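L-iditol 2-dehydrogenase (Clostridium scindens, PDB 4OH1) probably catalyses the zinc-dependent, NAD+-linked oxidation of L-iditol and related polyols, as a member of the zinc-containing alcohol dehydrogenase family. Local coordinates at residues 141-145 with 305-309; 153-159 with 308-313; 158-163 with 188-192; 320-326 with 342-348. Residues are numbered along the deposited sequence.

Helix 305-311 joins interactions 1 and 2 (centres about 7 Å apart), which share Ser308 and Ile309; helix 156-168 joins interactions 2 and 3, centres about 9 Å apart, through Pro158 and Leu159. Interaction 4 lies about 15 Å from interaction 2 centre to centre, yet packs against it where Leu155 CD2 meets Ile321 CG1 at 3.7 Å, and against interaction 3 where Met188 CE meets Lys344 CG at 4.0 Å. All four contacts border the zinc site of Cys46, His74, Glu75 and Glu157: interaction 2 contains Glu157, whose CG lies 3.9 Å from Phe305 CZ of interaction 1, the Pro158 side chain of interaction 3 is about 4 Å from the ion, and Lys344 of interaction 4 salt-bridges Glu75.

Interaction 1: 141-145 with 305-309; sequences IFPIP and FPKSI
A strand, 141-143, runs past 305-309, the first turn of helix 305-311, with axes 9.4 Å apart at closest approach and crossing at -33°. Register is set by the CA pairs Phe142-Pro306 (7.5 Å) and Ile144-Ile309 (6.7 Å). Phe142 is the main bump: in the m rotamer its CA-to-CB bond points toward the helix, and its ring enters the hollow formed by Phe305, Pro306 and Ile309. Phe305 CB sits over the ring face, 3.6 Å from the Phe142 centroid, a CH-pi contact. The two phenyl planes are near parallel (19°) but slid apart, centroids 5.2 Å. Phe142 CE2 meets Pro306 CD at 3.9 Å. Ile309 (m, t) drops CD1 beside the strand, 3.5 Å from Phe142 CB, 3.9 Å from Pro143 O and 4.0 Å from Ile144 CG2. Arg113 of the second subunit makes a cation-pi contact with Phe142. This packing joins the GroES-like catalytic domain to helix 305-311; its side-chain contacts are apolar or CH-pi, without hydrogen bonds, so cohesion rests on shape complementarity and exclusion of water.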
loop_
_atom_site.group_PDB
_atom_site.type_symbol
_atom_site.label_atom_id
_atom_site.label_comp_id
_atom_site.label_asym_id
_atom_site.label_seq_id
_atom_site.Cartn_x
_atom_site.Cartn_y
_atom_site.Cartn_z
ATOM N N ILE A 141 -22.091 -10.720 -15.683
ATOM C CA ILE A 141 -23.269 -11.060 -14.902
ATOM C C ILE A 141 -22.873 -11.592 -13.580
ATOM O O ILE A 141 -22.078 -12.519 -13.541
ATOM C CB ILE A 141 -24.116 -12.143 -15.629
ATOM C CG1 ILE A 141 -24.729 -11.570 -16.892
ATOM C CG2 ILE A 141 -25.190 -12.700 -14.745
ATOM C CD1 ILE A 141 -25.652 -10.400 -16.685
ATOM N N PHE A 142 -23.474 -11.068 -12.504
ATOM C CA PHE A 142 -23.040 -11.396 -11.132
ATOM C C PHE A 142 -24.184 -11.880 -10.308
ATOM O O PHE A 142 -25.166 -11.211 -10.182
ATOM C CB PHE A 142 -22.453 -10.151 -10.392
ATOM C CG PHE A 142 -21.144 -9.677 -10.960
ATOM C CD1 PHE A 142 -21.114 -8.829 -12.039
ATOM C CD2 PHE A 142 -19.970 -10.183 -10.476
ATOM C CE1 PHE A 142 -19.888 -8.441 -12.611
ATOM C CE2 PHE A 142 -18.733 -9.803 -11.030
ATOM C CZ PHE A 142 -18.708 -8.910 -12.087
ATOM N N PRO A 143 -24.051 -13.022 -9.683
ATOM C CA PRO A 143 -25.185 -13.443 -8.870
ATOM C C PRO A 143 -25.230 -12.753 -7.515
ATOM O O PRO A 143 -24.195 -12.387 -6.947
ATOM C CB PRO A 143 -24.962 -14.947 -8.698
ATOM C CG PRO A 143 -23.527 -15.055 -8.691
ATOM C CD PRO A 143 -23.031 -14.055 -9.758
ATOM N N ILE A 144 -26.436 -12.634 -7.006
ATOM C CA ILE A 144 -26.710 -12.067 -5.698
ATOM C C ILE A 144 -27.547 -13.071 -4.876
ATOM O O ILE A 144 -27.999 -14.042 -5.403
ATOM C CB ILE A 144 -27.419 -10.725 -5.871
ATOM C CG1 ILE A 144 -28.815 -10.913 -6.445
ATOM C CG2 ILE A 144 -26.604 -9.817 -6.833
ATOM C CD1 ILE A 144 -29.513 -9.585 -6.725
ATOM N N PRO A 145 -27.742 -12.842 -3.578
ATOM C CA PRO A 145 -28.406 -13.865 -2.806
ATOM C C PRO A 145 -29.818 -14.220 -3.292
ATOM O O PRO A 145 -30.563 -13.356 -3.768
ATOM C CB PRO A 145 -28.481 -13.222 -1.418
ATOM C CG PRO A 145 -27.301 -12.417 -1.354
ATOM C CD PRO A 145 -27.199 -11.795 -2.708
ATOM N N PHE A 305 -17.394 -5.326 -8.290
ATOM C CA PHE A 305 -18.773 -5.843 -8.266
ATOM C C PHE A 305 -19.049 -6.851 -7.144
ATOM O O PHE A 305 -20.015 -6.705 -6.396
ATOM C CB PHE A 305 -19.179 -6.321 -9.672
ATOM C CG PHE A 305 -19.900 -5.226 -10.501
ATOM C CD1 PHE A 305 -19.190 -4.189 -11.125
ATOM C CD2 PHE A 305 -21.268 -5.225 -10.625
ATOM C CE1 PHE A 305 -19.859 -3.188 -11.846
ATOM C CE2 PHE A 305 -21.929 -4.220 -11.342
ATOM C CZ PHE A 305 -21.218 -3.214 -11.942
ATOM N N PRO A 306 -18.178 -7.848 -6.957
ATOM C CA PRO A 306 -18.424 -8.815 -5.875
ATOM C C PRO A 306 -18.455 -8.127 -4.498
ATOM O O PRO A 306 -19.401 -8.353 -3.695
ATOM C CB PRO A 306 -17.269 -9.818 -6.033
ATOM C CG PRO A 306 -16.954 -9.722 -7.512
ATOM C CD PRO A 306 -17.054 -8.275 -7.810
ATOM N N LYS A 307 -17.492 -7.229 -4.293
ATOM C CA LYS A 307 -17.402 -6.381 -3.077
ATOM C C LYS A 307 -18.673 -5.596 -2.801
ATOM O O LYS A 307 -19.292 -5.606 -1.706
ATOM C CB LYS A 307 -16.179 -5.474 -3.218
ATOM C CG LYS A 307 -15.899 -4.614 -2.000
ATOM C CD LYS A 307 -14.902 -3.560 -2.259
ATOM C CE LYS A 307 -13.548 -4.125 -2.565
ATOM N NZ LYS A 307 -12.739 -3.072 -3.157
ATOM N N SER A 308 -19.105 -4.930 -3.821
ATOM C CA SER A 308 -20.311 -4.149 -3.726
ATOM C C SER A 308 -21.515 -4.982 -3.395
ATOM O O SER A 308 -22.383 -4.618 -2.561
ATOM C CB SER A 308 -20.497 -3.415 -5.054
ATOM O OG SER A 308 -21.684 -2.666 -5.036
ATOM N N ILE A 309 -21.606 -6.129 -4.046
ATOM C CA ILE A 309 -22.684 -7.056 -3.741
ATOM C C ILE A 309 -22.618 -7.490 -2.296
ATOM O O ILE A 309 -23.653 -7.526 -1.618
ATOM C CB ILE A 309 -22.616 -8.236 -4.692
ATOM C CG1 ILE A 309 -23.032 -7.772 -6.093
ATOM C CG2 ILE A 309 -23.476 -9.337 -4.215
ATOM C CD1 ILE A 309 -22.753 -8.755 -7.196
#

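Interaction 2: 153-159 with 308-313; sequences YALVEPL and SIRMIP. With ZN (zinc ion), chain B.
Ile312 (m, m) lies at the apolar centre, its CA-to-CB bond directed at segment 153-159. Its CD1 is 3.8 Å from Leu159 CD2 and 3.9 Å from Val156 CG2, while its CG2 rests on the face of Tyr153, 3.7 Å from the ring centroid and 16° off the normal, a CH-pi contact. Around this centre, Val156 CG2 also meets Ile309 CG1 at 3.9 Å, and Leu159 (t, p) brings CD2 to 4.0 Å from Met311 CB, a selenomethionine.

The backbone makes a type I turn from Tyr153 to Val156, closed by Val156 N to Tyr153 O at 3.1 Å; Leu155 is the N-cap of the helix from Val156. Across the contact, the helix carrying Ser308 runs on into a 3-10 segment at 312-313. CA register is Val156-Ser308 (6.0 Å) and Tyr153-Ile312 (6.9 Å).

Farther out, Ser308 OG (chi1 t) donates to Val156 O at 2.9 Å. Water 1 bridges Tyr153 OH and Ile309 O, 2.7 Å from each. Glu157, its CA-to-CB bond turned away from the contact, binds zinc through OE1 at 2.1 Å; Cys46 (as cysteinesulfonic acid), His74 and Glu75 complete the site with two waters at 2.4 Å. The helix start thus presents Val156 and Leu159 to an apolar neighbour and Glu157 to the metal, so the interface borders the zinc site while contributing a single direct hydrogen bond.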
loop_
_atom_site.group_PDB
_atom_site.type_symbol
_atom_site.label_atom_id
_atom_site.label_comp_id
_atom_site.label_asym_id
_atom_site.label_seq_id
_atom_site.Cartn_x
_atom_site.Cartn_y
_atom_site.Cartn_z
ATOM N N TYR A 153 -30.489 -4.025 -4.793
ATOM C CA TYR A 153 -29.336 -4.484 -5.616
ATOM C C TYR A 153 -29.255 -3.811 -6.958
ATOM O O TYR A 153 -28.248 -3.893 -7.625
ATOM C CB TYR A 153 -29.312 -6.015 -5.754
ATOM C CG TYR A 153 -28.891 -6.716 -4.462
ATOM C CD1 TYR A 153 -29.783 -6.905 -3.445
ATOM C CD2 TYR A 153 -27.596 -7.174 -4.281
ATOM C CE1 TYR A 153 -29.391 -7.504 -2.261
ATOM C CE2 TYR A 153 -27.224 -7.820 -3.135
ATOM C CZ TYR A 153 -28.122 -7.970 -2.123
ATOM O OH TYR A 153 -27.736 -8.572 -0.959
ATOM N N ALA A 154 -30.324 -3.154 -7.379
ATOM C CA ALA A 154 -30.237 -2.285 -8.527
ATOM C C ALA A 154 -29.165 -1.189 -8.325
ATOM O O ALA A 154 -28.697 -0.583 -9.276
ATOM C CB ALA A 154 -31.563 -1.621 -8.765
ATOM N N LEU A 155 -28.832 -0.890 -7.078
ATOM C CA LEU A 155 -27.815 0.139 -6.804
ATOM C C LEU A 155 -26.434 -0.424 -6.703
ATOM O O LEU A 155 -25.547 0.311 -6.309
ATOM C CB LEU A 155 -28.137 0.959 -5.546
ATOM C CG LEU A 155 -29.050 2.121 -5.949
ATOM C CD1 LEU A 155 -30.316 1.693 -6.710
ATOM C CD2 LEU A 155 -29.448 2.776 -4.668
ATOM N N VAL A 156 -26.213 -1.686 -7.072
ATOM C CA VAL A 156 -24.864 -2.233 -7.043
ATOM C C VAL A 156 -23.847 -1.448 -7.819
ATOM O O VAL A 156 -22.673 -1.274 -7.337
ATOM C CB VAL A 156 -24.802 -3.719 -7.439
ATOM C CG1 VAL A 156 -23.394 -4.168 -7.721
ATOM C CG2 VAL A 156 -25.357 -4.589 -6.316
ATOM N N GLU A 157 -24.209 -0.952 -8.993
ATOM C CA GLU A 157 -23.196 -0.308 -9.842
ATOM C C GLU A 157 -22.811 1.051 -9.258
ATOM O O GLU A 157 -21.636 1.376 -9.182
ATOM C CB GLU A 157 -23.619 -0.176 -11.309
ATOM C CG GLU A 157 -22.526 0.466 -12.251
ATOM C CD GLU A 157 -22.510 1.978 -12.201
ATOM O OE1 GLU A 157 -23.548 2.551 -11.804
ATOM O OE2 GLU A 157 -21.461 2.617 -12.477
ATOM N N PRO A 158 -23.777 1.863 -8.872
ATOM C CA PRO A 158 -23.303 3.113 -8.293
ATOM C C PRO A 158 -22.523 2.923 -6.975
ATOM O O PRO A 158 -21.588 3.680 -6.728
ATOM C CB PRO A 158 -24.560 3.932 -8.095
ATOM C CG PRO A 158 -25.658 3.027 -8.227
ATOM C CD PRO A 158 -25.202 1.903 -9.115
ATOM N N LEU A 159 -22.863 1.908 -6.183
ATOM C CA LEU A 159 -22.048 1.559 -5.000
ATOM C C LEU A 159 -20.622 1.233 -5.383
ATOM O O LEU A 159 -19.707 1.624 -4.656
ATOM C CB LEU A 159 -22.665 0.459 -4.178
ATOM C CG LEU A 159 -22.112 0.230 -2.776
ATOM C CD1 LEU A 159 -22.381 1.487 -1.848
ATOM C CD2 LEU A 159 -22.779 -0.952 -2.196
ATOM N N SER A 308 -19.105 -4.930 -3.821
ATOM C CA SER A 308 -20.311 -4.149 -3.726
ATOM C C SER A 308 -21.515 -4.982 -3.395
ATOM O O SER A 308 -22.383 -4.618 -2.561
ATOM C CB SER A 308 -20.497 -3.415 -5.054
ATOM O OG SER A 308 -21.684 -2.666 -5.036
ATOM N N ILE A 309 -21.606 -6.129 -4.046
ATOM C CA ILE A 309 -22.684 -7.056 -3.741
ATOM C C ILE A 309 -22.618 -7.490 -2.296
ATOM O O ILE A 309 -23.653 -7.526 -1.618
ATOM C CB ILE A 309 -22.616 -8.236 -4.692
ATOM C CG1 ILE A 309 -23.032 -7.772 -6.093
ATOM C CG2 ILE A 309 -23.476 -9.337 -4.215
ATOM C CD1 ILE A 309 -22.753 -8.755 -7.196
ATOM N N ARG A 310 -21.407 -7.737 -1.771
ATOM C CA ARG A 310 -21.281 -8.104 -0.326
ATOM C C ARG A 310 -21.649 -6.987 0.649
ATOM O O ARG A 310 -22.099 -7.263 1.751
ATOM C CB ARG A 310 -19.914 -8.620 -0.010
ATOM C CG ARG A 310 -19.651 -9.960 -0.635
ATOM C CD ARG A 310 -18.390 -10.570 -0.071
ATOM N NE ARG A 310 -17.195 -9.829 -0.428
ATOM C CZ ARG A 310 -16.555 -9.972 -1.577
ATOM N NH1 ARG A 310 -17.009 -10.841 -2.462
ATOM N NH2 ARG A 310 -15.462 -9.278 -1.856
HETATM N N MSE A 311 -21.497 -5.734 0.219
HETATM C CA MSE A 311 -21.808 -4.554 1.045
HETATM C C MSE A 311 -23.287 -4.190 1.131
HETATM O O MSE A 311 -23.770 -3.531 2.078
HETATM C CB MSE A 311 -21.097 -3.354 0.493
HETATM C CG MSE A 311 -19.598 -3.415 0.662
HETATM SE SE MSE A 311 -19.045 -3.495 2.568
HETATM C CE MSE A 311 -19.804 -1.879 3.388
ATOM N N ILE A 312 -24.024 -4.584 0.128
ATOM C CA ILE A 312 -25.438 -4.207 0.081
ATOM C C ILE A 312 -26.120 -4.461 1.401
ATOM O O ILE A 312 -26.747 -3.539 1.896
ATOM C CB ILE A 312 -26.214 -4.862 -1.072
ATOM C CG1 ILE A 312 -25.667 -4.441 -2.440
ATOM C CG2 ILE A 312 -27.684 -4.563 -0.976
ATOM C CD1 ILE A 312 -25.951 -3.036 -2.820
ATOM N N PRO A 313 -26.005 -5.657 1.997
ATOM C CA PRO A 313 -26.707 -5.796 3.303
ATOM C C PRO A 313 -26.192 -4.867 4.431
ATOM O O PRO A 313 -26.839 -4.771 5.475
ATOM C CB PRO A 313 -26.490 -7.265 3.709
ATOM C CG PRO A 313 -25.958 -7.936 2.463
ATOM C CD PRO A 313 -25.335 -6.885 1.598
HETATM ZN ZN ZN B . -24.201 4.477 -12.319
HETATM O O HOH W 1 -25.253 -9.555 -0.935
HETATM O O HOH W 2 -22.021 4.902 -13.193
HETATM O O HOH W 3 -23.076 5.831 -10.701
#

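Interaction 3: 158-163 with 188-192; sequences PLTVAL and MLVQL
Two helical segments, 158-163 and 188-192, cross with their axes 9.7 Å apart at closest approach and a signed angle of -55°. Backbone hydrogen bonds confirm the helical turns: Ala162 N to Pro158 O at 3.0 Å, Leu163 N to Leu159 O at 2.7 Å, and Leu192 N to Met188 O at 2.9 Å. The closest CA pair is Ala162-Leu189 at 5.9 Å, followed by Leu163-Leu192 at 7.3 Å.

Ala162 points toward the second helix, and its small side chain permits this approach: CB lies 4.0 Å from Met188 CB, 4.1 Å from Leu189 CD2 and 3.8 Å from Leu192 CD1. Leu189 (m, t) also brings CD2 within 3.3 Å of Ala162 O. Met188 (selenomethionine; m, t) reaches along the first helix, placing CE 3.9 Å from Pro158 CB and SE 3.7 Å from Leu159 N. One turn on, Leu192 (m, t) sets CD1 4.1 Å from Leu159 CD1, and its CD2 meets Leu163 CD2 at 3.8 Å. The side chains that meet are all apolar, and no hydrogen bond joins the segments.

Helix 184-194 follows strand 176-180 and the GxGxxG pattern of the probable nucleotide-binding Rossmann fold, and Leu189 packs back on Ile179 of that strand. Helix 156-168 carries the zinc ligand Glu157 and packs on helix 305-311 through Leu159, Thr160 and Leu163, while Tyr173 of the third subunit packs on Leu163 and hydrogen-bonds Leu192 O.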
loop_
_atom_site.group_PDB
_atom_site.type_symbol
_atom_site.label_atom_id
_atom_site.label_comp_id
_atom_site.label_asym_id
_atom_site.label_seq_id
_atom_site.Cartn_x
_atom_site.Cartn_y
_atom_site.Cartn_z
ATOM N N PRO A 158 -23.777 1.863 -8.872
ATOM C CA PRO A 158 -23.303 3.113 -8.293
ATOM C C PRO A 158 -22.523 2.923 -6.975
ATOM O O PRO A 158 -21.588 3.680 -6.728
ATOM C CB PRO A 158 -24.560 3.932 -8.095
ATOM C CG PRO A 158 -25.658 3.027 -8.227
ATOM C CD PRO A 158 -25.202 1.903 -9.115
ATOM N N LEU A 159 -22.863 1.908 -6.183
ATOM C CA LEU A 159 -22.048 1.559 -5.000
ATOM C C LEU A 159 -20.622 1.233 -5.383
ATOM O O LEU A 159 -19.707 1.624 -4.656
ATOM C CB LEU A 159 -22.665 0.459 -4.178
ATOM C CG LEU A 159 -22.112 0.230 -2.776
ATOM C CD1 LEU A 159 -22.381 1.487 -1.848
ATOM C CD2 LEU A 159 -22.779 -0.952 -2.196
ATOM N N THR A 160 -20.385 0.568 -6.520
ATOM C CA THR A 160 -19.007 0.383 -6.939
ATOM C C THR A 160 -18.239 1.687 -7.178
ATOM O O THR A 160 -17.026 1.736 -7.005
ATOM C CB THR A 160 -18.849 -0.447 -8.228
ATOM O OG1 THR A 160 -19.394 0.275 -9.356
ATOM C CG2 THR A 160 -19.525 -1.834 -8.109
ATOM N N VAL A 161 -18.908 2.693 -7.731
ATOM C CA VAL A 161 -18.305 3.974 -7.924
ATOM C C VAL A 161 -18.001 4.650 -6.579
ATOM O O VAL A 161 -16.958 5.218 -6.357
ATOM C CB VAL A 161 -19.233 4.887 -8.754
ATOM C CG1 VAL A 161 -18.642 6.281 -8.825
ATOM C CG2 VAL A 161 -19.378 4.356 -10.175
ATOM N N ALA A 162 -18.941 4.566 -5.665
ATOM C CA ALA A 162 -18.738 5.092 -4.368
ATOM C C ALA A 162 -17.626 4.357 -3.622
ATOM O O ALA A 162 -16.785 5.022 -2.973
ATOM C CB ALA A 162 -20.031 5.046 -3.611
ATOM N N LEU A 163 -17.586 3.023 -3.726
ATOM C CA LEU A 163 -16.530 2.257 -3.099
ATOM C C LEU A 163 -15.174 2.619 -3.655
ATOM O O LEU A 163 -14.227 2.746 -2.886
ATOM C CB LEU A 163 -16.734 0.736 -3.256
ATOM C CG LEU A 163 -17.780 0.139 -2.342
ATOM C CD1 LEU A 163 -18.292 -1.148 -2.910
ATOM C CD2 LEU A 163 -17.224 -0.149 -0.993
HETATM N N MSE A 188 -24.377 7.536 -0.396
HETATM C CA MSE A 188 -23.617 6.286 -0.281
HETATM C C MSE A 188 -22.205 6.509 0.315
HETATM O O MSE A 188 -21.738 5.681 1.078
HETATM C CB MSE A 188 -23.465 5.604 -1.638
HETATM C CG MSE A 188 -24.799 5.238 -2.233
HETATM SE SE MSE A 188 -24.716 4.254 -3.960
HETATM C CE MSE A 188 -26.155 5.328 -4.810
ATOM N N LEU A 189 -21.530 7.585 -0.082
ATOM C CA LEU A 189 -20.243 7.945 0.526
ATOM C C LEU A 189 -20.394 8.259 2.033
ATOM O O LEU A 189 -19.526 7.939 2.818
ATOM C CB LEU A 189 -19.615 9.105 -0.190
ATOM C CG LEU A 189 -19.085 8.713 -1.573
ATOM C CD1 LEU A 189 -18.732 9.977 -2.335
ATOM C CD2 LEU A 189 -17.883 7.773 -1.464
ATOM N N VAL A 190 -21.488 8.860 2.443
ATOM C CA VAL A 190 -21.679 9.092 3.859
ATOM C C VAL A 190 -21.670 7.735 4.580
ATOM O O VAL A 190 -20.947 7.531 5.579
ATOM C CB VAL A 190 -22.953 9.872 4.198
ATOM C CG1 VAL A 190 -23.248 9.823 5.665
ATOM C CG2 VAL A 190 -22.822 11.343 3.770
ATOM N N GLN A 191 -22.466 6.799 4.089
ATOM C CA GLN A 191 -22.580 5.489 4.724
ATOM C C GLN A 191 -21.261 4.745 4.693
ATOM O O GLN A 191 -20.892 4.105 5.683
ATOM C CB GLN A 191 -23.694 4.670 4.115
ATOM C CG GLN A 191 -25.082 5.277 4.413
ATOM C CD GLN A 191 -26.250 4.357 4.144
ATOM O OE1 GLN A 191 -26.115 3.143 4.228
ATOM N NE2 GLN A 191 -27.426 4.936 3.903
ATOM N N LEU A 192 -20.558 4.831 3.573
ATOM C CA LEU A 192 -19.288 4.180 3.433
ATOM C C LEU A 192 -18.197 4.829 4.240
ATOM O O LEU A 192 -17.263 4.120 4.663
ATOM C CB LEU A 192 -18.836 4.111 1.966
ATOM C CG LEU A 192 -19.598 3.179 1.041
ATOM C CD1 LEU A 192 -19.101 3.374 -0.323
ATOM C CD2 LEU A 192 -19.482 1.719 1.449
#

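Interaction 4: 320-326 with 342-348; sequences IIQKEHT and YAKIVIK
Strands 321-326 and 344-348 run parallel, axes 4.5 Å apart at closest approach, crossing at -24°. Tyr342 has Lys323 CG over one face of its ring, 3.9 Å from the centroid and 9° off the normal, a CH-pi contact. Ala343 N donates to Gln322 OE1 at 2.9 Å. Lys344 pairs with Ile321 (CA-CA 4.7 Å); its N bonds weakly to Ile320 O (3.1 Å), its O accepts Gln322 N (2.9 Å), and its NZ forms a salt bridge with zinc ligand Glu75. Ile345 then pairs with Lys323 rather than Gln322: the register shifts by one at a beta bulge (Gln322 phi/psi -108/-9°). Val346 N bonds to Lys323 O (2.9 Å), Val346 O accepts His325 N (2.9 Å), and its CG2 packs on Ile321 CG2 (3.8 Å). Ile347 pairs with His325, its CA 3.1 Å from His325 O. Lys348 N bonds last, to His325 O (2.7 Å), and Lys348 pairs with Thr326 (CA-CA 4.7 Å). Ile345, Ile347, Lys323 and His325 occupy one face; Ile321, Glu324, Thr326, Lys344, Val346 and Lys348 point to the other. With helix 330-338 between them, the strands form a beta-alpha-beta unit, and strand 344-348 pairs antiparallel with strand 35-44 in the GroES-like catalytic domain.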
loop_
_atom_site.group_PDB
_atom_site.type_symbol
_atom_site.label_atom_id
_atom_site.label_comp_id
_atom_site.label_asym_id
_atom_site.label_seq_id
_atom_site.Cartn_x
_atom_site.Cartn_y
_atom_site.Cartn_z
ATOM N N ILE A 320 -31.893 6.551 0.669
ATOM C CA ILE A 320 -31.233 6.919 -0.549
ATOM C C ILE A 320 -32.185 6.785 -1.712
ATOM O O ILE A 320 -32.361 7.740 -2.485
ATOM C CB ILE A 320 -30.008 6.029 -0.747
ATOM C CG1 ILE A 320 -29.003 6.273 0.407
ATOM C CG2 ILE A 320 -29.365 6.295 -2.104
ATOM C CD1 ILE A 320 -27.690 5.469 0.314
ATOM N N ILE A 321 -32.810 5.611 -1.839
ATOM C CA ILE A 321 -33.825 5.426 -2.850
ATOM C C ILE A 321 -35.038 6.129 -2.368
ATOM O O ILE A 321 -35.656 5.682 -1.449
ATOM C CB ILE A 321 -34.184 3.989 -3.094
ATOM C CG1 ILE A 321 -32.967 3.238 -3.601
ATOM C CG2 ILE A 321 -35.272 3.953 -4.168
ATOM C CD1 ILE A 321 -33.058 1.701 -3.503
ATOM N N GLN A 322 -35.376 7.242 -2.982
ATOM C CA GLN A 322 -36.475 8.043 -2.464
ATOM C C GLN A 322 -37.693 7.970 -3.330
ATOM O O GLN A 322 -38.703 8.460 -2.926
ATOM C CB GLN A 322 -36.069 9.501 -2.361
ATOM C CG GLN A 322 -34.818 9.666 -1.551
ATOM C CD GLN A 322 -34.621 11.049 -1.069
ATOM O OE1 GLN A 322 -34.085 11.920 -1.777
ATOM N NE2 GLN A 322 -34.966 11.262 0.188
ATOM N N LYS A 323 -37.616 7.375 -4.513
ATOM C CA LYS A 323 -38.803 7.236 -5.361
ATOM C C LYS A 323 -38.716 5.943 -6.121
ATOM O O LYS A 323 -37.657 5.627 -6.632
ATOM C CB LYS A 323 -38.820 8.323 -6.443
ATOM C CG LYS A 323 -39.322 9.623 -6.006
ATOM C CD LYS A 323 -40.823 9.616 -6.015
ATOM C CE LYS A 323 -41.336 10.920 -5.476
ATOM N NZ LYS A 323 -42.793 10.828 -5.606
ATOM N N GLU A 324 -39.848 5.259 -6.254
ATOM C CA GLU A 324 -39.968 4.102 -7.108
ATOM C C GLU A 324 -41.149 4.343 -8.019
ATOM O O GLU A 324 -42.208 4.721 -7.548
ATOM C CB GLU A 324 -40.237 2.864 -6.270
ATOM C CG GLU A 324 -40.635 1.615 -7.093
ATOM C CD GLU A 324 -40.859 0.361 -6.217
ATOM O OE1 GLU A 324 -40.532 0.439 -5.019
ATOM O OE2 GLU A 324 -41.372 -0.679 -6.718
ATOM N N HIS A 325 -40.968 4.124 -9.321
ATOM C CA HIS A 325 -42.058 4.143 -10.282
ATOM C C HIS A 325 -42.083 2.850 -11.100
ATOM O O HIS A 325 -41.090 2.147 -11.169
ATOM C CB HIS A 325 -41.876 5.298 -11.247
ATOM C CG HIS A 325 -41.977 6.648 -10.619
ATOM N ND1 HIS A 325 -43.179 7.265 -10.364
ATOM C CD2 HIS A 325 -41.018 7.522 -10.232
ATOM C CE1 HIS A 325 -42.959 8.460 -9.848
ATOM N NE2 HIS A 325 -41.657 8.639 -9.758
ATOM N N THR A 326 -43.217 2.565 -11.745
ATOM C CA THR A 326 -43.337 1.453 -12.683
ATOM C C THR A 326 -42.834 1.894 -14.040
ATOM O O THR A 326 -42.853 3.092 -14.369
ATOM C CB THR A 326 -44.775 1.034 -12.842
ATOM O OG1 THR A 326 -45.523 2.172 -13.274
ATOM C CG2 THR A 326 -45.365 0.535 -11.508
ATOM N N TYR A 342 -34.387 14.443 -5.791
ATOM C CA TYR A 342 -34.310 13.105 -5.154
ATOM C C TYR A 342 -32.933 12.515 -5.253
ATOM O O TYR A 342 -32.224 12.752 -6.245
ATOM C CB TYR A 342 -35.340 12.132 -5.746
ATOM C CG TYR A 342 -36.719 12.692 -5.669
ATOM C CD1 TYR A 342 -37.407 12.701 -4.469
ATOM C CD2 TYR A 342 -37.315 13.274 -6.785
ATOM C CE1 TYR A 342 -38.688 13.233 -4.380
ATOM C CE2 TYR A 342 -38.598 13.830 -6.705
ATOM C CZ TYR A 342 -39.269 13.813 -5.498
ATOM O OH TYR A 342 -40.513 14.358 -5.411
ATOM N N ALA A 343 -32.546 11.723 -4.243
ATOM C CA ALA A 343 -31.217 11.164 -4.256
ATOM C C ALA A 343 -31.106 10.078 -5.339
ATOM O O ALA A 343 -30.236 10.145 -6.188
ATOM C CB ALA A 343 -30.824 10.630 -2.876
ATOM N N LYS A 344 -31.973 9.074 -5.286
ATOM C CA LYS A 344 -32.023 8.015 -6.304
ATOM C C LYS A 344 -33.479 7.641 -6.579
ATOM O O LYS A 344 -34.311 7.564 -5.653
ATOM C CB LYS A 344 -31.278 6.721 -5.890
ATOM C CG LYS A 344 -29.763 6.771 -5.949
ATOM C CD LYS A 344 -29.196 7.042 -7.324
ATOM C CE LYS A 344 -28.870 5.798 -8.078
ATOM N NZ LYS A 344 -28.103 6.127 -9.321
ATOM N N ILE A 345 -33.742 7.406 -7.863
ATOM C CA ILE A 345 -35.034 6.951 -8.350
ATOM C C ILE A 345 -34.899 5.587 -8.993
ATOM O O ILE A 345 -33.985 5.365 -9.791
ATOM C CB ILE A 345 -35.566 7.911 -9.387
ATOM C CG1 ILE A 345 -35.721 9.314 -8.792
ATOM C CG2 ILE A 345 -36.929 7.437 -9.910
ATOM C CD1 ILE A 345 -35.678 10.437 -9.857
ATOM N N VAL A 346 -35.806 4.661 -8.634
ATOM C CA VAL A 346 -35.827 3.361 -9.294
ATOM C C VAL A 346 -37.112 3.130 -10.040
ATOM O O VAL A 346 -38.188 3.569 -9.623
ATOM C CB VAL A 346 -35.597 2.133 -8.346
ATOM C CG1 VAL A 346 -34.248 2.200 -7.784
ATOM C CG2 VAL A 346 -36.631 2.074 -7.212
ATOM N N ILE A 347 -36.975 2.376 -11.123
ATOM C CA ILE A 347 -38.095 1.972 -11.926
ATOM C C ILE A 347 -38.310 0.472 -11.860
ATOM O O ILE A 347 -37.406 -0.286 -12.127
ATOM C CB ILE A 347 -37.879 2.365 -13.369
ATOM C CG1 ILE A 347 -37.757 3.874 -13.471
ATOM C CG2 ILE A 347 -39.068 1.865 -14.222
ATOM C CD1 ILE A 347 -37.500 4.389 -14.866
ATOM N N LYS A 348 -39.520 0.049 -11.569
ATOM C CA LYS A 348 -39.811 -1.371 -11.562
ATOM C C LYS A 348 -40.234 -1.786 -12.956
ATOM O O LYS A 348 -41.286 -1.402 -13.421
ATOM C CB LYS A 348 -40.887 -1.690 -10.557
ATOM C CG LYS A 348 -40.987 -3.179 -10.335
ATOM C CD LYS A 348 -41.799 -3.458 -9.097
ATOM C CE LYS A 348 -41.593 -4.881 -8.678
ATOM N NZ LYS A 348 -42.395 -5.765 -9.536
#